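PDB 3E38: two-domain protein containing predicted PHP-like metal-dependent phosphoesterase from Bacteroides vulgatus ATCC 8482, which is a predicted zinc-dependent phosphoesterase of the PHP family, probably hydrolysing phosphoester bonds at a three-zinc site, with an Ig-like domain following. Local coordinates for residues Q197-Q200 with T201-F205. Sequence-based numbering, arbitrary orientation.
Sequences QPIQ and TDYDF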
loop_
_atom_site.group_PDB
_atom_site.type_symbol
_atom_site.label_atom_id
_atom_site.label_comp_id
_atom_site.label_asym_id
_atom_site.label_seq_id
_atom_site.Cartn_x
_atom_site.Cartn_y
_atom_site.Cartn_z
ATOM N N GLN B 197 -13.619 9.477 14.443
ATOM C CA GLN B 197 -13.865 8.368 13.533
ATOM C C GLN B 197 -13.014 7.179 13.920
ATOM O O GLN B 197 -12.203 7.286 14.810
ATOM C CB GLN B 197 -13.459 8.768 12.114
ATOM C CG GLN B 197 -14.249 9.870 11.488
ATOM C CD GLN B 197 -15.619 9.424 11.008
ATOM O OE1 GLN B 197 -15.944 8.232 10.992
ATOM N NE2 GLN B 197 -16.437 10.390 10.618
ATOM N N PRO B 198 -13.232 6.023 13.295
ATOM C CA PRO B 198 -12.189 4.998 13.464
ATOM C C PRO B 198 -10.838 5.598 12.992
ATOM O O PRO B 198 -10.810 6.503 12.142
ATOM C CB PRO B 198 -12.685 3.830 12.575
ATOM C CG PRO B 198 -14.219 4.004 12.593
ATOM C CD PRO B 198 -14.403 5.525 12.560
ATOM N N ILE B 199 -9.736 5.185 13.618
ATOM C CA ILE B 199 -8.436 5.793 13.332
ATOM C C ILE B 199 -8.080 5.643 11.837
ATOM O O ILE B 199 -7.590 6.566 11.201
ATOM C CB ILE B 199 -7.303 5.238 14.277
ATOM C CG1 ILE B 199 -6.083 6.156 14.296
ATOM C CG2 ILE B 199 -6.919 3.781 13.916
ATOM C CD1 ILE B 199 -6.309 7.575 14.991
ATOM N N GLN B 200 -8.403 4.491 11.265
ATOM C CA GLN B 200 -8.016 4.199 9.892
ATOM C C GLN B 200 -8.753 5.093 8.903
ATOM O O GLN B 200 -8.339 5.257 7.789
ATOM C CB GLN B 200 -8.281 2.734 9.519
ATOM C CG GLN B 200 -7.671 1.649 10.459
ATOM C CD GLN B 200 -8.652 1.090 11.456
ATOM O OE1 GLN B 200 -9.488 1.816 11.961
ATOM N NE2 GLN B 200 -8.578 -0.245 11.725
ATOM N N THR B 201 -9.870 5.647 9.332
ATOM C CA THR B 201 -10.729 6.466 8.486
ATOM C C THR B 201 -10.103 7.840 8.232
ATOM O O THR B 201 -10.323 8.452 7.165
ATOM C CB THR B 201 -12.135 6.649 9.097
ATOM O OG1 THR B 201 -12.875 5.416 8.990
ATOM C CG2 THR B 201 -12.887 7.732 8.387
ATOM N N ASP B 202 -9.285 8.286 9.181
ATOM C CA ASP B 202 -8.658 9.633 9.095
ATOM C C ASP B 202 -7.170 9.661 8.820
ATOM O O ASP B 202 -6.587 10.723 8.709
ATOM C CB ASP B 202 -8.894 10.434 10.387
ATOM C CG ASP B 202 -10.321 10.962 10.497
ATOM O OD1 ASP B 202 -11.164 10.650 9.613
ATOM O OD2 ASP B 202 -10.602 11.667 11.473
ATOM N N TYR B 203 -6.542 8.498 8.778
ATOM C CA TYR B 203 -5.101 8.448 8.485
ATOM C C TYR B 203 -4.895 7.358 7.484
ATOM O O TYR B 203 -5.384 6.254 7.636
ATOM C CB TYR B 203 -4.205 8.280 9.755
ATOM C CG TYR B 203 -4.293 9.467 10.732
ATOM C CD1 TYR B 203 -3.508 10.589 10.594
ATOM C CD2 TYR B 203 -5.177 9.435 11.784
ATOM C CE1 TYR B 203 -3.626 11.691 11.490
ATOM C CE2 TYR B 203 -5.291 10.463 12.677
ATOM C CZ TYR B 203 -4.510 11.603 12.539
ATOM O OH TYR B 203 -4.698 12.614 13.469
ATOM N N ASP B 204 -4.221 7.730 6.411
ATOM C CA ASP B 204 -3.948 6.800 5.318
ATOM C C ASP B 204 -2.663 6.130 5.672
ATOM O O ASP B 204 -1.579 6.602 5.328
ATOM C CB ASP B 204 -3.834 7.525 3.985
ATOM C CG ASP B 204 -3.969 6.592 2.798
ATOM O OD1 ASP B 204 -3.838 5.347 2.945
ATOM O OD2 ASP B 204 -4.210 7.124 1.694
ATOM N N PHE B 205 -2.826 5.028 6.385
ATOM C CA PHE B 205 -1.709 4.304 6.941
ATOM C C PHE B 205 -0.976 3.679 5.786
ATOM O O PHE B 205 0.233 3.476 5.849
ATOM C CB PHE B 205 -2.140 3.259 7.996
ATOM C CG PHE B 205 -2.559 3.858 9.321
ATOM C CD1 PHE B 205 -1.613 4.419 10.172
ATOM C CD2 PHE B 205 -3.881 3.844 9.732
ATOM C CE1 PHE B 205 -1.993 4.978 11.413
ATOM C CE2 PHE B 205 -4.267 4.401 10.968
ATOM C CZ PHE B 205 -3.322 4.969 11.805
HETATM O O HOH W 1 -12.131 11.820 13.548
#
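Gln197, just before the short helical turn 199-202, meets Asp202 within it, close after the zinc ligand His196 in the PHP-like domain. Water links the two: it accepts from Gln197 N and donates to Asp202 OD2 at 2.6 Å. With Gln197 CG beside the backbone N and anti to the carbonyl carbon, CG comes to 3.7 Å from Asp202 OD1, the amide and carboxylate planes 59° apart. With an alanine in place of Asp202, the water would probably lose its acceptor and Gln197 CG the carboxylate beside it. Pro198 O accepts from Thr201 N (3.1 Å, 144°), the donor lying well above the carbonyl plane; Thr201 OG1, beside the proline ring, is hydrogen-bonded to Gln200 NE2 of the second subunit, a pairing made reciprocally where Pro198 meets its own copy. Ile199 O takes Asp202 N at 3.1 Å and, weakly, Tyr203 N. One branch of Ile199 serves both rings: with CG1 anti to the backbone N (chi1 -162°), its end CD1 reaches Tyr203 CE2 at 3.8 Å, while CG1, one bond back, lies in the plane of the Phe205 ring at its edge. Gln200 meets that edge through its backbone, CA standing 3.9 Å from Phe205 CE2.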